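Local coordinates for protein pyocin S5 (Pseudomonas aeruginosa PAO1, PDB 6THK) that is a bacteriocin of the channel-forming colicin family that probably kills related bacteria by depolarising their cytoplasmic membrane, at residues A[348-359]-A[479-490]; A[119-129]-A[164-172]. The protein carries 1 engineered substitution. All coordinates share one frame; numbering follows the deposited sequence.

In the fold
From the N terminus the chain runs through helix 42-87 and most of helix 95-121, whose end opens contact 2. There 119-129 meets 164-172 near the start of the long helix 157-212, closing a mostly helical loop of 34 residues. The chain then passes along the elongated molecule to contact 1, where 348-359 meets 479-490 across 119 intervening residues, inside the range of the colicin pore-forming domain. The two loops follow in series, neither nesting nor crossing, with centres 136 Å apart on opposite sides of the chain's centre. Contact 1 ties helix 340-353 and the loop after it to helix 468-481 and helix 485-498; contact 2 ties the end of helix 95-121 to helix 157-212.

Contact 1 (A[348-359]-A[479-490]); sequences QLAEGARGKNIR and TGAMIDEDLLEK. With ZN (zinc ion), chain H.
Helix 348-353 and helix 485-490 run antiparallel at 175° with axes 10.4 Å apart, their backbones coming within 6.4 Å at Leu349 CA and Leu487 CA, and Arg359 N donates a nearly straight hydrogen bond to Met482 O (2.8 Å). Leu487 is the knob of a knobs-into-holes fit, seated among Gln348, Leu349, Gly352 and Ala353; its CD1 lies 3.9 Å from Gly352 C, a closeness that glycine permits. Leu349, with CG anti to its amide nitrogen (chi1 -175°), sends CD1 over Gly480 CA (3.9 Å). Ile483, in the turn between helix 468-481 and helix 485-498, sends its two branches across: CD1 to Ala353 CB and Leu349 CD1, CG2 to Ala353 CA and Lys356 CD. The extended Lys490 reaches Gln348 OE1 with NZ (2.8 Å), the two side chains crossing at about a right angle, with NZ coming almost end-on to the carbonyl oxygen. Arg359 bends at chi3 and lays CD 3.2 Å from Ile483 O, its NH1 making a weak bond to Ala481 O, while NH2 bonds Ser367, which also holds Glu485 OE1. Glu485 OE2 (2.2 Å) and Glu489 OE1 bind the zinc ion with His371. Antiparallel helix packing of this kind belongs to the all-helical colicin pore-forming domain.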
loop_
_atom_site.group_PDB
_atom_site.type_symbol
_atom_site.label_atom_id
_atom_site.label_comp_id
_atom_site.label_asym_id
_atom_site.label_seq_id
_atom_site.Cartn_x
_atom_site.Cartn_y
_atom_site.Cartn_z
ATOM N N GLN A 348 -11.467 7.429 -58.334
ATOM C CA GLN A 348 -10.216 7.094 -59.012
ATOM C C GLN A 348 -9.127 8.103 -58.646
ATOM O O GLN A 348 -7.960 7.708 -58.539
ATOM C CB GLN A 348 -10.395 7.027 -60.525
ATOM C CG GLN A 348 -11.020 5.712 -61.002
ATOM C CD GLN A 348 -10.762 5.498 -62.466
ATOM O OE1 GLN A 348 -9.617 5.468 -62.911
ATOM N NE2 GLN A 348 -11.820 5.361 -63.252
ATOM N N LEU A 349 -9.507 9.392 -58.420
ATOM C CA LEU A 349 -8.556 10.418 -57.997
ATOM C C LEU A 349 -7.969 10.049 -56.635
ATOM O O LEU A 349 -6.752 10.010 -56.500
ATOM C CB LEU A 349 -9.181 11.840 -57.991
ATOM C CG LEU A 349 -8.222 13.002 -57.681
ATOM C CD1 LEU A 349 -7.208 13.200 -58.807
ATOM C CD2 LEU A 349 -8.983 14.298 -57.486
ATOM N N ALA A 350 -8.837 9.717 -55.653
ATOM C CA ALA A 350 -8.465 9.310 -54.296
ATOM C C ALA A 350 -7.634 8.022 -54.230
ATOM O O ALA A 350 -6.693 7.937 -53.420
ATOM C CB ALA A 350 -9.706 9.173 -53.435
ATOM N N GLU A 351 -7.990 7.014 -55.065
ATOM C CA GLU A 351 -7.286 5.725 -55.114
ATOM C C GLU A 351 -5.923 5.825 -55.808
ATOM O O GLU A 351 -4.960 5.191 -55.369
ATOM C CB GLU A 351 -8.148 4.664 -55.801
ATOM C CG GLU A 351 -7.554 3.264 -55.773
ATOM C CD GLU A 351 -7.182 2.683 -54.415
ATOM O OE1 GLU A 351 -7.805 3.063 -53.392
ATOM O OE2 GLU A 351 -6.309 1.784 -54.392
ATOM N N GLY A 352 -5.866 6.594 -56.885
ATOM C CA GLY A 352 -4.643 6.801 -57.647
ATOM C C GLY A 352 -3.604 7.648 -56.940
ATOM O O GLY A 352 -2.457 7.692 -57.386
ATOM N N ALA A 353 -4.000 8.347 -55.847
ATOM C CA ALA A 353 -3.116 9.208 -55.032
ATOM C C ALA A 353 -2.487 8.408 -53.890
ATOM O O ALA A 353 -1.438 8.781 -53.358
ATOM C CB ALA A 353 -3.906 10.379 -54.467
ATOM N N ARG A 354 -3.146 7.310 -53.504
ATOM C CA ARG A 354 -2.725 6.389 -52.446
ATOM C C ARG A 354 -1.246 5.988 -52.675
ATOM O O ARG A 354 -0.862 5.640 -53.803
ATOM C CB ARG A 354 -3.670 5.168 -52.457
ATOM C CG ARG A 354 -3.866 4.497 -51.117
ATOM C CD ARG A 354 -5.128 3.632 -51.033
ATOM N NE ARG A 354 -6.306 4.419 -50.656
ATOM C CZ ARG A 354 -6.655 4.722 -49.406
ATOM N NH1 ARG A 354 -5.927 4.293 -48.383
ATOM N NH2 ARG A 354 -7.733 5.463 -49.171
ATOM N N GLY A 355 -0.425 6.185 -51.643
ATOM C CA GLY A 355 1.002 5.880 -51.658
ATOM C C GLY A 355 1.894 6.742 -52.523
ATOM O O GLY A 355 3.080 6.452 -52.661
ATOM N N LYS A 356 1.345 7.804 -53.100
ATOM C CA LYS A 356 2.086 8.732 -53.949
ATOM C C LYS A 356 2.317 10.060 -53.208
ATOM O O LYS A 356 1.635 10.343 -52.215
ATOM C CB LYS A 356 1.326 8.990 -55.263
ATOM C CG LYS A 356 1.306 7.832 -56.274
ATOM C CD LYS A 356 0.748 8.344 -57.622
ATOM C CE LYS A 356 0.677 7.297 -58.713
ATOM N NZ LYS A 356 -0.252 6.182 -58.367
ATOM N N ASN A 357 3.307 10.840 -53.674
ATOM C CA ASN A 357 3.600 12.176 -53.152
ATOM C C ASN A 357 3.206 13.203 -54.229
ATOM O O ASN A 357 2.921 12.829 -55.371
ATOM C CB ASN A 357 5.089 12.336 -52.809
ATOM C CG ASN A 357 5.566 11.496 -51.662
ATOM O OD1 ASN A 357 5.197 11.706 -50.500
ATOM N ND2 ASN A 357 6.444 10.556 -51.974
ATOM N N ILE A 358 3.190 14.491 -53.864
ATOM C CA ILE A 358 2.853 15.579 -54.775
ATOM C C ILE A 358 4.015 15.798 -55.747
ATOM O O ILE A 358 5.175 15.743 -55.335
ATOM C CB ILE A 358 2.529 16.817 -53.915
ATOM C CG1 ILE A 358 1.204 16.594 -53.181
ATOM C CG2 ILE A 358 2.537 18.133 -54.712
ATOM C CD1 ILE A 358 1.112 17.170 -51.818
ATOM N N ARG A 359 3.713 16.020 -57.033
ATOM C CA ARG A 359 4.742 16.274 -58.043
ATOM C C ARG A 359 5.311 17.699 -57.895
ATOM O O ARG A 359 4.931 18.446 -56.986
ATOM C CB ARG A 359 4.188 16.066 -59.461
ATOM C CG ARG A 359 3.677 14.656 -59.729
ATOM C CD ARG A 359 2.888 14.583 -61.017
ATOM N NE ARG A 359 3.756 14.584 -62.198
ATOM C CZ ARG A 359 3.328 14.791 -63.438
ATOM N NH1 ARG A 359 2.045 15.032 -63.675
ATOM N NH2 ARG A 359 4.184 14.777 -64.451
ATOM N N THR A 479 -5.833 19.080 -59.688
ATOM C CA THR A 479 -5.305 18.217 -58.603
ATOM C C THR A 479 -4.583 16.993 -59.219
ATOM O O THR A 479 -3.503 16.638 -58.767
ATOM C CB THR A 479 -6.462 17.772 -57.695
ATOM O OG1 THR A 479 -7.071 18.933 -57.145
ATOM C CG2 THR A 479 -6.041 16.834 -56.583
ATOM N N GLY A 480 -5.205 16.376 -60.237
ATOM C CA GLY A 480 -4.689 15.213 -60.952
ATOM C C GLY A 480 -3.353 15.453 -61.637
ATOM O O GLY A 480 -2.501 14.567 -61.624
ATOM N N ALA A 481 -3.146 16.648 -62.230
ATOM C CA ALA A 481 -1.868 17.048 -62.864
ATOM C C ALA A 481 -0.716 17.071 -61.832
ATOM O O ALA A 481 0.455 16.937 -62.184
ATOM C CB ALA A 481 -2.008 18.432 -63.488
ATOM N N MET A 482 -1.071 17.233 -60.559
ATOM C CA MET A 482 -0.128 17.314 -59.450
ATOM C C MET A 482 0.195 15.937 -58.863
ATOM O O MET A 482 1.052 15.827 -57.979
ATOM C CB MET A 482 -0.737 18.213 -58.375
ATOM C CG MET A 482 0.274 19.018 -57.646
ATOM S SD MET A 482 0.859 20.380 -58.641
ATOM C CE MET A 482 2.579 20.384 -58.205
ATOM N N ILE A 483 -0.505 14.890 -59.359
ATOM C CA ILE A 483 -0.390 13.519 -58.868
ATOM C C ILE A 483 0.167 12.560 -59.919
ATOM O O ILE A 483 1.285 12.063 -59.768
ATOM C CB ILE A 483 -1.745 13.029 -58.281
ATOM C CG1 ILE A 483 -2.265 13.994 -57.193
ATOM C CG2 ILE A 483 -1.635 11.586 -57.762
ATOM C CD1 ILE A 483 -3.714 13.779 -56.734
ATOM N N ASP A 484 -0.612 12.312 -60.978
ATOM C CA ASP A 484 -0.293 11.361 -62.033
ATOM C C ASP A 484 -0.871 11.861 -63.338
ATOM O O ASP A 484 -1.993 12.371 -63.347
ATOM C CB ASP A 484 -0.951 9.999 -61.678
ATOM C CG ASP A 484 -0.437 8.771 -62.406
ATOM O OD1 ASP A 484 0.562 8.895 -63.152
ATOM O OD2 ASP A 484 -1.010 7.668 -62.195
ATOM N N GLU A 485 -0.132 11.647 -64.441
ATOM C CA GLU A 485 -0.526 11.987 -65.810
ATOM C C GLU A 485 -1.835 11.311 -66.227
ATOM O O GLU A 485 -2.651 11.960 -66.878
ATOM C CB GLU A 485 0.590 11.640 -66.817
ATOM C CG GLU A 485 0.357 12.185 -68.224
ATOM C CD GLU A 485 1.161 13.387 -68.688
ATOM O OE1 GLU A 485 2.326 13.545 -68.255
ATOM O OE2 GLU A 485 0.648 14.130 -69.553
ATOM N N ASP A 486 -2.036 10.017 -65.867
ATOM C CA ASP A 486 -3.254 9.271 -66.215
ATOM C C ASP A 486 -4.467 9.773 -65.440
ATOM O O ASP A 486 -5.579 9.700 -65.961
ATOM C CB ASP A 486 -3.083 7.736 -66.121
ATOM C CG ASP A 486 -2.622 7.171 -64.793
ATOM O OD1 ASP A 486 -3.414 7.199 -63.829
ATOM O OD2 ASP A 486 -1.494 6.621 -64.740
ATOM N N LEU A 487 -4.249 10.362 -64.247
ATOM C CA LEU A 487 -5.336 10.962 -63.471
ATOM C C LEU A 487 -5.765 12.294 -64.088
ATOM O O LEU A 487 -6.955 12.610 -64.073
ATOM C CB LEU A 487 -4.995 11.116 -61.986
ATOM C CG LEU A 487 -4.961 9.837 -61.162
ATOM C CD1 LEU A 487 -4.531 10.135 -59.753
ATOM C CD2 LEU A 487 -6.313 9.142 -61.153
ATOM N N LEU A 488 -4.803 13.041 -64.680
ATOM C CA LEU A 488 -5.046 14.295 -65.397
ATOM C C LEU A 488 -5.868 14.008 -66.655
ATOM O O LEU A 488 -6.892 14.664 -66.845
ATOM C CB LEU A 488 -3.731 15.003 -65.766
ATOM C CG LEU A 488 -3.836 16.146 -66.793
ATOM C CD1 LEU A 488 -4.692 17.300 -66.271
ATOM C CD2 LEU A 488 -2.472 16.648 -67.191
ATOM N N GLU A 489 -5.422 13.041 -67.490
ATOM C CA GLU A 489 -6.102 12.607 -68.711
ATOM C C GLU A 489 -7.564 12.234 -68.471
ATOM O O GLU A 489 -8.439 12.714 -69.190
ATOM C CB GLU A 489 -5.356 11.429 -69.341
ATOM C CG GLU A 489 -4.380 11.893 -70.407
ATOM C CD GLU A 489 -3.081 11.120 -70.498
ATOM O OE1 GLU A 489 -2.079 11.707 -70.961
ATOM O OE2 GLU A 489 -3.053 9.933 -70.099
ATOM N N LYS A 490 -7.823 11.396 -67.448
ATOM C CA LYS A 490 -9.162 10.959 -67.059
ATOM C C LYS A 490 -10.057 12.135 -66.659
ATOM O O LYS A 490 -11.213 12.180 -67.070
ATOM C CB LYS A 490 -9.090 9.937 -65.919
ATOM C CG LYS A 490 -8.730 8.529 -66.383
ATOM C CD LYS A 490 -8.345 7.618 -65.222
ATOM C CE LYS A 490 -8.048 6.223 -65.701
ATOM N NZ LYS A 490 -7.418 5.418 -64.634
HETATM ZN ZN ZN H . -1.125 13.801 -70.882
HETATM O O HOH W 1 3.306 11.506 -57.614
#

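Contact 2 (A[119-129]-A[164-172]). With ZN (zinc ion), chain F.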
loop_
_atom_site.group_PDB
_atom_site.type_symbol
_atom_site.label_atom_id
_atom_site.label_comp_id
_atom_site.label_asym_id
_atom_site.label_seq_id
_atom_site.Cartn_x
_atom_site.Cartn_y
_atom_site.Cartn_z
ATOM N N THR A 119 5.702 -28.538 64.084
ATOM C CA THR A 119 6.211 -29.104 65.341
ATOM C C THR A 119 5.781 -28.242 66.534
ATOM O O THR A 119 5.284 -28.776 67.531
ATOM C CB THR A 119 7.741 -29.233 65.276
ATOM O OG1 THR A 119 8.098 -30.018 64.141
ATOM C CG2 THR A 119 8.346 -29.823 66.549
ATOM N N PHE A 120 5.985 -26.910 66.423
ATOM C CA PHE A 120 5.601 -25.934 67.435
ATOM C C PHE A 120 4.087 -25.974 67.680
ATOM O O PHE A 120 3.667 -25.937 68.835
ATOM C CB PHE A 120 6.079 -24.526 67.022
ATOM C CG PHE A 120 5.423 -23.389 67.767
ATOM C CD1 PHE A 120 5.613 -23.230 69.135
ATOM C CD2 PHE A 120 4.614 -22.480 67.102
ATOM C CE1 PHE A 120 4.986 -22.195 69.824
ATOM C CE2 PHE A 120 4.001 -21.433 67.791
ATOM C CZ PHE A 120 4.194 -21.296 69.146
ATOM N N THR A 121 3.290 -26.092 66.595
ATOM C CA THR A 121 1.821 -26.163 66.574
ATOM C C THR A 121 1.277 -27.300 67.459
ATOM O O THR A 121 0.276 -27.086 68.140
ATOM C CB THR A 121 1.331 -26.224 65.109
ATOM O OG1 THR A 121 1.412 -24.907 64.572
ATOM C CG2 THR A 121 -0.102 -26.735 64.948
ATOM N N LYS A 122 1.968 -28.465 67.494
ATOM C CA LYS A 122 1.619 -29.665 68.279
ATOM C C LYS A 122 1.268 -29.417 69.776
ATOM O O LYS A 122 0.571 -30.244 70.374
ATOM C CB LYS A 122 2.727 -30.724 68.185
ATOM C CG LYS A 122 2.837 -31.437 66.840
ATOM C CD LYS A 122 3.980 -32.456 66.882
ATOM C CE LYS A 122 4.163 -33.218 65.593
ATOM N NZ LYS A 122 5.297 -34.177 65.681
ATOM N N GLY A 123 1.749 -28.308 70.348
ATOM C CA GLY A 123 1.485 -27.933 71.734
ATOM C C GLY A 123 1.045 -26.491 71.919
ATOM O O GLY A 123 0.992 -25.732 70.945
ATOM N N PRO A 124 0.767 -26.066 73.146
ATOM C CA PRO A 124 0.334 -24.684 73.389
ATOM C C PRO A 124 1.456 -23.659 73.263
ATOM O O PRO A 124 2.622 -24.028 73.270
ATOM C CB PRO A 124 -0.168 -24.728 74.830
ATOM C CG PRO A 124 0.620 -25.816 75.455
ATOM C CD PRO A 124 0.815 -26.851 74.385
ATOM N N PHE A 125 1.094 -22.384 73.158
ATOM C CA PHE A 125 2.070 -21.315 73.029
ATOM C C PHE A 125 2.645 -20.877 74.374
ATOM O O PHE A 125 1.937 -20.329 75.228
ATOM C CB PHE A 125 1.519 -20.123 72.230
ATOM C CG PHE A 125 2.462 -18.946 72.200
ATOM C CD1 PHE A 125 3.732 -19.064 71.646
ATOM C CD2 PHE A 125 2.099 -17.734 72.761
ATOM C CE1 PHE A 125 4.626 -17.990 71.666
ATOM C CE2 PHE A 125 2.983 -16.651 72.759
ATOM C CZ PHE A 125 4.244 -16.785 72.212
ATOM N N ILE A 126 3.947 -21.089 74.532
ATOM C CA ILE A 126 4.666 -20.679 75.723
ATOM C C ILE A 126 5.763 -19.704 75.272
ATOM O O ILE A 126 6.639 -20.098 74.496
ATOM C CB ILE A 126 5.226 -21.903 76.526
ATOM C CG1 ILE A 126 4.181 -23.051 76.657
ATOM C CG2 ILE A 126 5.754 -21.464 77.900
ATOM C CD1 ILE A 126 4.730 -24.406 77.070
ATOM N N ASP A 127 5.703 -18.431 75.721
ATOM C CA ASP A 127 6.724 -17.446 75.367
ATOM C C ASP A 127 7.844 -17.619 76.371
ATOM O O ASP A 127 7.924 -16.871 77.346
ATOM C CB ASP A 127 6.161 -16.011 75.390
ATOM C CG ASP A 127 6.823 -15.067 74.400
ATOM O OD1 ASP A 127 7.269 -15.542 73.325
ATOM O OD2 ASP A 127 6.832 -13.848 74.663
ATOM N N TYR A 128 8.692 -18.641 76.122
ATOM C CA TYR A 128 9.795 -19.129 76.955
ATOM C C TYR A 128 10.621 -18.052 77.649
ATOM O O TYR A 128 10.821 -18.139 78.867
ATOM C CB TYR A 128 10.712 -20.070 76.160
ATOM C CG TYR A 128 9.970 -21.198 75.489
ATOM C CD1 TYR A 128 9.496 -22.283 76.222
ATOM C CD2 TYR A 128 9.730 -21.181 74.121
ATOM C CE1 TYR A 128 8.794 -23.318 75.608
ATOM C CE2 TYR A 128 9.010 -22.200 73.500
ATOM C CZ TYR A 128 8.565 -23.276 74.243
ATOM O OH TYR A 128 7.872 -24.282 73.627
ATOM N N GLU A 129 11.075 -17.041 76.899
ATOM C CA GLU A 129 11.904 -15.937 77.396
ATOM C C GLU A 129 11.222 -15.094 78.484
ATOM O O GLU A 129 11.911 -14.537 79.338
ATOM C CB GLU A 129 12.412 -15.051 76.217
ATOM C CG GLU A 129 11.564 -13.844 75.817
ATOM C CD GLU A 129 10.768 -13.931 74.530
ATOM O OE1 GLU A 129 10.733 -15.022 73.917
ATOM O OE2 GLU A 129 10.175 -12.902 74.136
ATOM N N GLU A 164 9.378 -31.284 74.786
ATOM C CA GLU A 164 9.035 -29.884 74.999
ATOM C C GLU A 164 10.202 -28.951 74.713
ATOM O O GLU A 164 9.980 -27.837 74.246
ATOM C CB GLU A 164 8.443 -29.666 76.391
ATOM C CG GLU A 164 6.960 -29.985 76.456
ATOM C CD GLU A 164 6.112 -29.382 75.355
ATOM O OE1 GLU A 164 5.954 -28.143 75.333
ATOM O OE2 GLU A 164 5.634 -30.145 74.489
ATOM N N LEU A 165 11.444 -29.421 74.962
ATOM C CA LEU A 165 12.662 -28.677 74.660
ATOM C C LEU A 165 12.927 -28.705 73.151
ATOM O O LEU A 165 13.447 -27.732 72.606
ATOM C CB LEU A 165 13.857 -29.218 75.446
ATOM C CG LEU A 165 13.826 -28.965 76.954
ATOM C CD1 LEU A 165 14.813 -29.845 77.676
ATOM C CD2 LEU A 165 14.067 -27.495 77.290
ATOM N N GLU A 166 12.531 -29.804 72.464
ATOM C CA GLU A 166 12.660 -29.900 71.004
ATOM C C GLU A 166 11.697 -28.882 70.375
ATOM O O GLU A 166 12.079 -28.169 69.449
ATOM C CB GLU A 166 12.351 -31.322 70.510
ATOM C CG GLU A 166 12.981 -31.644 69.160
ATOM C CD GLU A 166 12.360 -32.784 68.368
ATOM O OE1 GLU A 166 12.444 -32.744 67.117
ATOM O OE2 GLU A 166 11.798 -33.718 68.987
ATOM N N ARG A 167 10.475 -28.776 70.940
ATOM C CA ARG A 167 9.434 -27.832 70.532
ATOM C C ARG A 167 9.855 -26.372 70.806
ATOM O O ARG A 167 9.453 -25.478 70.051
ATOM C CB ARG A 167 8.103 -28.174 71.216
ATOM C CG ARG A 167 6.884 -27.616 70.493
ATOM C CD ARG A 167 5.581 -28.105 71.069
ATOM N NE ARG A 167 5.340 -27.566 72.406
ATOM C CZ ARG A 167 4.648 -26.459 72.651
ATOM N NH1 ARG A 167 4.127 -25.756 71.654
ATOM N NH2 ARG A 167 4.473 -26.046 73.898
ATOM N N ALA A 168 10.691 -26.140 71.856
ATOM C CA ALA A 168 11.235 -24.814 72.194
ATOM C C ALA A 168 12.235 -24.375 71.112
ATOM O O ALA A 168 12.260 -23.204 70.747
ATOM C CB ALA A 168 11.915 -24.844 73.554
ATOM N N VAL A 169 13.040 -25.329 70.592
ATOM C CA VAL A 169 13.993 -25.086 69.501
ATOM C C VAL A 169 13.166 -24.756 68.262
ATOM O O VAL A 169 13.386 -23.700 67.666
ATOM C CB VAL A 169 14.966 -26.277 69.283
ATOM C CG1 VAL A 169 15.654 -26.202 67.926
ATOM C CG2 VAL A 169 15.995 -26.339 70.398
ATOM N N ALA A 170 12.152 -25.610 67.947
ATOM C CA ALA A 170 11.204 -25.424 66.841
ATOM C C ALA A 170 10.577 -24.023 66.844
ATOM O O ALA A 170 10.529 -23.396 65.781
ATOM C CB ALA A 170 10.115 -26.485 66.897
ATOM N N TYR A 171 10.151 -23.509 68.042
ATOM C CA TYR A 171 9.555 -22.172 68.191
ATOM C C TYR A 171 10.499 -21.054 67.747
ATOM O O TYR A 171 10.072 -20.162 67.013
ATOM C CB TYR A 171 9.049 -21.924 69.619
ATOM C CG TYR A 171 8.686 -20.479 69.913
ATOM C CD1 TYR A 171 7.542 -19.900 69.368
ATOM C CD2 TYR A 171 9.495 -19.687 70.721
ATOM C CE1 TYR A 171 7.218 -18.568 69.612
ATOM C CE2 TYR A 171 9.182 -18.351 70.972
ATOM C CZ TYR A 171 8.034 -17.800 70.428
ATOM O OH TYR A 171 7.716 -16.483 70.682
ATOM N N TYR A 172 11.757 -21.081 68.211
ATOM C CA TYR A 172 12.740 -20.063 67.853
ATOM C C TYR A 172 13.282 -20.252 66.428
ATOM O O TYR A 172 13.752 -19.286 65.833
ATOM C CB TYR A 172 13.859 -19.967 68.910
ATOM C CG TYR A 172 13.384 -19.430 70.245
ATOM C CD1 TYR A 172 12.928 -18.119 70.372
ATOM C CD2 TYR A 172 13.407 -20.225 71.388
ATOM C CE1 TYR A 172 12.476 -17.622 71.596
ATOM C CE2 TYR A 172 12.989 -19.730 72.626
ATOM C CZ TYR A 172 12.513 -18.431 72.721
ATOM O OH TYR A 172 12.067 -17.944 73.924
HETATM ZN ZN ZN F . 8.978 -14.250 73.180
HETATM O O HOH W 2 10.254 -14.796 70.813
#
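Arg167, on helix 157-212, reaches across to Phe120 and Pro124, at the end of helix 95-121 and in the loop after it. From CB, its CG is set anti to the backbone nitrogen (chi1 -158°), which carries it alongside Thr119 O at 3.6 Å; CD passes the same carbonyl and then nears Phe120 O. A bend at chi3 turns the guanidinium into the loop. NE points back to Glu164 OE1 (3.0 Å), which also takes NH2, a side-on salt bridge that fixes the group's rotation. NH1 bonds Phe120 O (2.9 Å) in the carbonyl plane and shares Pro124 O with NH2. Gly123, lacking a side chain, brings CA over one guanidinium face, and Tyr128 OH lies over the other. Arginine suits this place because its flat, multi-donor end can bond the carbonyls of Phe120 and Pro124 and the carboxylate of Glu164 at once. Ala168 CB sits over the Tyr128 ring in a CH-pi contact, 3.9 Å from the centroid. Tyr171 lies beside Phe120, CD1 being 3.5 Å from Phe120 CE1, and Phe125 CE1 approaches its far end. Tyr172 OH donates to Glu129 OE1 (3.2 Å) on the anti lone pair. Asp127 and Glu129 hold the zinc ion, with Asp127 OD1 at 2.1 Å. The aromatic cluster of Phe120, Phe125, Tyr128, Tyr171 and Tyr172 lies beside this carboxylate zinc site at a helix-loop junction.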